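Local atomic coordinates of TruD (Uncultured prochloron, PDB entry 4BS9), a protein that is a cyanobactin heterocyclase of the YcaO family, probably using ATP to convert residues of the trunkamide precursor peptide into heterocycles. Residues W565-S579 / P680-A693. Sequence-based numbering, arbitrary orientation.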
loop_
_atom_site.group_PDB
_atom_site.type_symbol
_atom_site.label_atom_id
_atom_site.label_comp_id
_atom_site.label_asym_id
_atom_site.label_seq_id
_atom_site.Cartn_x
_atom_site.Cartn_y
_atom_site.Cartn_z
ATOM N N TRP A 565 -12.274 -37.384 -22.576
ATOM C CA TRP A 565 -11.100 -38.194 -22.241
ATOM C C TRP A 565 -11.283 -38.890 -20.916
ATOM O O TRP A 565 -11.178 -40.115 -20.809
ATOM C CB TRP A 565 -9.865 -37.297 -22.190
ATOM C CG TRP A 565 -8.707 -37.896 -21.519
ATOM C CD1 TRP A 565 -7.982 -38.962 -21.944
ATOM C CD2 TRP A 565 -8.109 -37.453 -20.305
ATOM N NE1 TRP A 565 -6.966 -39.222 -21.058
ATOM C CE2 TRP A 565 -7.025 -38.306 -20.039
ATOM C CE3 TRP A 565 -8.385 -36.416 -19.415
ATOM C CZ2 TRP A 565 -6.217 -38.160 -18.908
ATOM C CZ3 TRP A 565 -7.579 -36.265 -18.291
ATOM C CH2 TRP A 565 -6.510 -37.129 -18.048
ATOM N N TRP A 566 -11.565 -38.081 -19.909
ATOM C CA TRP A 566 -11.639 -38.557 -18.550
ATOM C C TRP A 566 -12.664 -39.651 -18.425
ATOM O O TRP A 566 -12.355 -40.727 -17.937
ATOM C CB TRP A 566 -11.995 -37.417 -17.623
ATOM C CG TRP A 566 -12.188 -37.831 -16.225
ATOM C CD1 TRP A 566 -13.364 -38.170 -15.619
ATOM C CD2 TRP A 566 -11.180 -37.926 -15.231
ATOM N NE1 TRP A 566 -13.144 -38.480 -14.303
ATOM C CE2 TRP A 566 -11.806 -38.341 -14.040
ATOM C CE3 TRP A 566 -9.801 -37.703 -15.229
ATOM C CZ2 TRP A 566 -11.099 -38.554 -12.864
ATOM C CZ3 TRP A 566 -9.099 -37.908 -14.058
ATOM C CH2 TRP A 566 -9.746 -38.329 -12.893
ATOM N N TYR A 567 -13.871 -39.377 -18.893
ATOM C CA TYR A 567 -15.013 -40.248 -18.625
ATOM C C TYR A 567 -15.025 -41.528 -19.444
ATOM O O TYR A 567 -15.487 -42.577 -18.973
ATOM C CB TYR A 567 -16.325 -39.494 -18.825
ATOM C CG TYR A 567 -16.658 -38.580 -17.685
ATOM C CD1 TYR A 567 -16.843 -39.095 -16.407
ATOM C CD2 TYR A 567 -16.801 -37.202 -17.871
ATOM C CE1 TYR A 567 -17.160 -38.275 -15.338
ATOM C CE2 TYR A 567 -17.116 -36.367 -16.803
ATOM C CZ TYR A 567 -17.296 -36.916 -15.536
ATOM O OH TYR A 567 -17.608 -36.128 -14.459
ATOM N N ASN A 568 -14.536 -41.436 -20.674
ATOM C CA ASN A 568 -14.361 -42.611 -21.502
ATOM C C ASN A 568 -13.033 -43.299 -21.187
ATOM O O ASN A 568 -12.745 -44.343 -21.746
ATOM C CB ASN A 568 -14.397 -42.220 -22.976
ATOM C CG ASN A 568 -15.792 -41.904 -23.471
ATOM O OD1 ASN A 568 -16.625 -42.798 -23.598
ATOM N ND2 ASN A 568 -16.045 -40.635 -23.798
ATOM N N ARG A 569 -12.217 -42.699 -20.322
ATOM C CA ARG A 569 -10.883 -43.216 -19.998
ATOM C C ARG A 569 -10.112 -43.613 -21.233
ATOM O O ARG A 569 -9.815 -44.777 -21.437
ATOM C CB ARG A 569 -10.990 -44.390 -19.037
ATOM C CG ARG A 569 -11.383 -43.910 -17.661
ATOM C CD ARG A 569 -11.534 -45.031 -16.662
ATOM N NE ARG A 569 -12.830 -45.673 -16.810
ATOM C CZ ARG A 569 -13.359 -46.508 -15.929
ATOM N NH1 ARG A 569 -12.717 -46.819 -14.809
ATOM N NH2 ARG A 569 -14.551 -47.028 -16.170
ATOM N N VAL A 570 -9.777 -42.616 -22.034
ATOM C CA VAL A 570 -9.176 -42.813 -23.338
ATOM C C VAL A 570 -7.646 -42.668 -23.295
ATOM O O VAL A 570 -7.090 -41.730 -22.694
ATOM C CB VAL A 570 -9.766 -41.800 -24.334
ATOM C CG1 VAL A 570 -9.200 -42.003 -25.731
ATOM C CG2 VAL A 570 -11.278 -41.923 -24.359
ATOM N N SER A 571 -6.975 -43.621 -23.940
ATOM C CA SER A 571 -5.519 -43.654 -24.003
ATOM C C SER A 571 -5.096 -42.680 -25.079
ATOM O O SER A 571 -5.584 -42.742 -26.197
ATOM C CB SER A 571 -5.031 -45.053 -24.353
ATOM O OG SER A 571 -3.712 -45.220 -23.876
ATOM N N ARG A 572 -4.187 -41.784 -24.751
ATOM C CA ARG A 572 -3.985 -40.626 -25.593
ATOM C C ARG A 572 -2.507 -40.474 -25.945
ATOM O O ARG A 572 -1.644 -40.878 -25.162
ATOM C CB ARG A 572 -4.521 -39.428 -24.821
ATOM C CG ARG A 572 -5.072 -38.304 -25.656
ATOM C CD ARG A 572 -6.416 -38.579 -26.318
ATOM N NE ARG A 572 -6.338 -38.154 -27.721
ATOM C CZ ARG A 572 -6.526 -38.947 -28.778
ATOM N NH1 ARG A 572 -6.879 -40.224 -28.621
ATOM N NH2 ARG A 572 -6.388 -38.453 -30.009
ATOM N N PRO A 573 -2.193 -39.918 -27.132
ATOM C CA PRO A 573 -0.768 -39.755 -27.451
ATOM C C PRO A 573 -0.095 -38.600 -26.727
ATOM O O PRO A 573 -0.717 -37.589 -26.448
ATOM C CB PRO A 573 -0.791 -39.444 -28.940
ATOM C CG PRO A 573 -2.067 -38.716 -29.104
ATOM C CD PRO A 573 -3.026 -39.524 -28.283
ATOM N N ALA A 574 1.188 -38.752 -26.464
ATOM C CA ALA A 574 1.952 -37.727 -25.791
ATOM C C ALA A 574 2.491 -36.717 -26.799
ATOM O O ALA A 574 2.326 -36.880 -28.003
ATOM C CB ALA A 574 3.085 -38.368 -25.008
ATOM N N VAL A 575 3.154 -35.687 -26.291
ATOM C CA VAL A 575 3.549 -34.554 -27.083
ATOM C C VAL A 575 5.047 -34.381 -26.976
ATOM O O VAL A 575 5.558 -34.171 -25.885
ATOM C CB VAL A 575 2.854 -33.283 -26.555
ATOM C CG1 VAL A 575 3.300 -32.059 -27.331
ATOM C CG2 VAL A 575 1.339 -33.425 -26.631
ATOM N N ASP A 576 5.748 -34.474 -28.105
ATOM C CA ASP A 576 7.174 -34.141 -28.156
ATOM C C ASP A 576 7.324 -32.631 -27.949
ATOM O O ASP A 576 7.027 -31.832 -28.840
ATOM C CB ASP A 576 7.798 -34.575 -29.492
ATOM C CG ASP A 576 9.320 -34.487 -29.497
ATOM O OD1 ASP A 576 9.912 -34.052 -28.483
ATOM O OD2 ASP A 576 9.922 -34.864 -30.529
ATOM N N LEU A 577 7.794 -32.258 -26.765
ATOM C CA LEU A 577 7.918 -30.860 -26.394
ATOM C C LEU A 577 9.073 -30.181 -27.096
ATOM O O LEU A 577 8.969 -29.015 -27.449
ATOM C CB LEU A 577 8.078 -30.727 -24.889
ATOM C CG LEU A 577 6.947 -31.418 -24.118
ATOM C CD1 LEU A 577 7.278 -31.437 -22.636
ATOM C CD2 LEU A 577 5.586 -30.773 -24.375
ATOM N N SER A 578 10.169 -30.901 -27.316
ATOM C CA SER A 578 11.301 -30.338 -28.047
ATOM C C SER A 578 10.878 -29.830 -29.442
ATOM O O SER A 578 11.376 -28.801 -29.917
ATOM C CB SER A 578 12.447 -31.354 -28.149
ATOM O OG SER A 578 11.985 -32.601 -28.617
ATOM N N SER A 579 9.932 -30.533 -30.072
ATOM C CA SER A 579 9.474 -30.200 -31.431
ATOM C C SER A 579 8.796 -28.848 -31.500
ATOM O O SER A 579 8.666 -28.278 -32.579
ATOM C CB SER A 579 8.493 -31.254 -31.943
ATOM O OG SER A 579 7.245 -31.133 -31.284
ATOM N N PRO A 680 -4.701 -46.359 -16.973
ATOM C CA PRO A 680 -4.300 -46.476 -18.373
ATOM C C PRO A 680 -4.476 -45.204 -19.148
ATOM O O PRO A 680 -3.600 -44.835 -19.917
ATOM C CB PRO A 680 -5.241 -47.543 -18.909
ATOM C CG PRO A 680 -5.422 -48.436 -17.736
ATOM C CD PRO A 680 -5.522 -47.508 -16.558
ATOM N N TYR A 681 -5.600 -44.536 -18.937
ATOM C CA TYR A 681 -5.862 -43.258 -19.593
ATOM C C TYR A 681 -4.865 -42.140 -19.258
ATOM O O TYR A 681 -4.728 -41.197 -20.028
ATOM C CB TYR A 681 -7.291 -42.810 -19.324
ATOM C CG TYR A 681 -7.684 -42.595 -17.867
ATOM C CD1 TYR A 681 -8.004 -43.663 -17.037
ATOM C CD2 TYR A 681 -7.803 -41.317 -17.349
ATOM C CE1 TYR A 681 -8.401 -43.457 -15.727
ATOM C CE2 TYR A 681 -8.197 -41.096 -16.043
ATOM C CZ TYR A 681 -8.504 -42.159 -15.228
ATOM O OH TYR A 681 -8.907 -41.919 -13.909
ATOM N N LEU A 682 -4.157 -42.256 -18.139
ATOM C CA LEU A 682 -3.071 -41.324 -17.799
ATOM C C LEU A 682 -1.741 -41.711 -18.438
ATOM O O LEU A 682 -0.742 -40.971 -18.355
ATOM C CB LEU A 682 -2.858 -41.273 -16.288
ATOM C CG LEU A 682 -4.073 -40.949 -15.435
ATOM C CD1 LEU A 682 -3.732 -41.077 -13.963
ATOM C CD2 LEU A 682 -4.546 -39.552 -15.751
ATOM N N VAL A 683 -1.714 -42.891 -19.032
ATOM C CA VAL A 683 -0.526 -43.375 -19.687
ATOM C C VAL A 683 -0.635 -43.062 -21.171
ATOM O O VAL A 683 -1.704 -43.190 -21.778
ATOM C CB VAL A 683 -0.360 -44.884 -19.484
ATOM C CG1 VAL A 683 0.935 -45.364 -20.117
ATOM C CG2 VAL A 683 -0.390 -45.226 -18.002
ATOM N N ALA A 684 0.480 -42.636 -21.746
ATOM C CA ALA A 684 0.532 -42.330 -23.163
ATOM C C ALA A 684 0.416 -43.614 -23.978
ATOM O O ALA A 684 0.965 -44.659 -23.612
ATOM C CB ALA A 684 1.822 -41.602 -23.504
ATOM N N ASP A 685 -0.314 -43.517 -25.081
ATOM C CA ASP A 685 -0.474 -44.610 -26.026
ATOM C C ASP A 685 0.810 -44.814 -26.846
ATOM O O ASP A 685 1.139 -44.002 -27.712
ATOM C CB ASP A 685 -1.647 -44.275 -26.943
ATOM C CG ASP A 685 -1.993 -45.389 -27.885
ATOM O OD1 ASP A 685 -1.188 -46.339 -28.003
ATOM O OD2 ASP A 685 -3.074 -45.306 -28.510
ATOM N N ALA A 686 1.531 -45.902 -26.564
ATOM C CA ALA A 686 2.790 -46.224 -27.258
ATOM C C ALA A 686 2.539 -46.673 -28.694
ATOM O O ALA A 686 3.434 -46.601 -29.546
ATOM C CB ALA A 686 3.562 -47.301 -26.503
ATOM N N SER A 687 1.310 -47.124 -28.950
ATOM C CA SER A 687 0.879 -47.557 -30.283
ATOM C C SER A 687 0.553 -46.378 -31.213
ATOM O O SER A 687 -0.001 -46.565 -32.294
ATOM C CB SER A 687 -0.352 -48.476 -30.174
ATOM O OG SER A 687 -1.564 -47.735 -30.171
ATOM N N GLN A 688 0.887 -45.168 -30.789
ATOM C CA GLN A 688 0.592 -43.991 -31.560
ATOM C C GLN A 688 1.765 -43.040 -31.458
ATOM O O GLN A 688 2.361 -42.891 -30.404
ATOM C CB GLN A 688 -0.661 -43.342 -31.013
ATOM C CG GLN A 688 -1.459 -42.581 -32.049
ATOM C CD GLN A 688 -2.763 -42.054 -31.485
ATOM O OE1 GLN A 688 -3.116 -42.312 -30.323
ATOM N NE2 GLN A 688 -3.489 -41.311 -32.303
ATOM N N PRO A 689 2.115 -42.396 -32.564
ATOM C CA PRO A 689 3.290 -41.530 -32.536
ATOM C C PRO A 689 3.104 -40.257 -31.704
ATOM O O PRO A 689 1.970 -39.818 -31.475
ATOM C CB PRO A 689 3.494 -41.176 -34.008
ATOM C CG PRO A 689 2.174 -41.414 -34.668
ATOM C CD PRO A 689 1.528 -42.524 -33.912
ATOM N N LEU A 690 4.227 -39.670 -31.287
ATOM C CA LEU A 690 4.241 -38.439 -30.482
ATOM C C LEU A 690 3.841 -37.206 -31.278
ATOM O O LEU A 690 4.295 -36.988 -32.394
ATOM C CB LEU A 690 5.632 -38.182 -29.905
ATOM C CG LEU A 690 6.236 -39.252 -29.001
ATOM C CD1 LEU A 690 7.722 -39.007 -28.811
ATOM C CD2 LEU A 690 5.507 -39.269 -27.670
ATOM N N LYS A 691 3.004 -36.382 -30.671
ATOM C CA LYS A 691 2.552 -35.164 -31.308
ATOM C C LYS A 691 3.680 -34.155 -31.372
ATOM O O LYS A 691 4.327 -33.859 -30.364
ATOM C CB LYS A 691 1.378 -34.565 -30.542
ATOM C CG LYS A 691 0.121 -35.420 -30.581
ATOM C CD LYS A 691 -0.393 -35.605 -32.001
ATOM C CE LYS A 691 -1.863 -35.975 -32.006
ATOM N NZ LYS A 691 -2.359 -36.183 -33.387
ATOM N N THR A 692 3.911 -33.630 -32.567
ATOM C CA THR A 692 4.883 -32.581 -32.755
ATOM C C THR A 692 4.149 -31.293 -33.028
ATOM O O THR A 692 2.937 -31.302 -33.225
ATOM C CB THR A 692 5.772 -32.890 -33.954
ATOM O OG1 THR A 692 4.957 -32.990 -35.130
ATOM C CG2 THR A 692 6.517 -34.199 -33.726
ATOM N N ALA A 693 4.895 -30.193 -33.067
ATOM C CA ALA A 693 4.347 -28.882 -33.449
ATOM C C ALA A 693 3.624 -28.930 -34.794
ATOM O O ALA A 693 2.705 -28.150 -35.052
ATOM C CB ALA A 693 5.461 -27.845 -33.496
#
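Tyr681 turns its ring edge toward the faces of Trp565 and Trp566, the second pair nearly perpendicular with planes at 84°, while Arg569 lays CG over one tyrosine face as a CH-pi contact, 3.8 Å from the ring centroid. With CG between backbone N and carbonyl carbon (chi1 60°), Tyr681 swings in against the helix end; its OH has a weak hydrogen bond with Asn775 ND2, and Arg569 NH2 donates to Gln773 O. Beside this cluster Trp565 NE1 donates to Tyr681 O (3.2 Å), which lies in the indole plane. Replacing Tyr681 by an alanine would probably leave both tryptophan faces and the Arg569 methylenes without their common partner. Farther along, Asp685 N reaches Arg572 O at 3.0 Å, and Lys691 N gives a nearly straight 2.8 Å bond to Ala574 O. Lys691 O accepts a more bent bond from Asp576 N, completing a single beta bridge pairing Val575 with Lys691. Asp685 OD1 accepts from Ser687 N, an Asx turn, and from Ser687 OG. Ser579 OG accepts from Ala693 N (3.1 Å) and donates to Asp576 O (2.6 Å). Within the YcaO region, away from the zinc, the Schellman-capped end of helix 545-568 thus joins the loop before helix 704-718; Val575 and Ala684 rest on strand 597-603, Trp565 on strand 612-619.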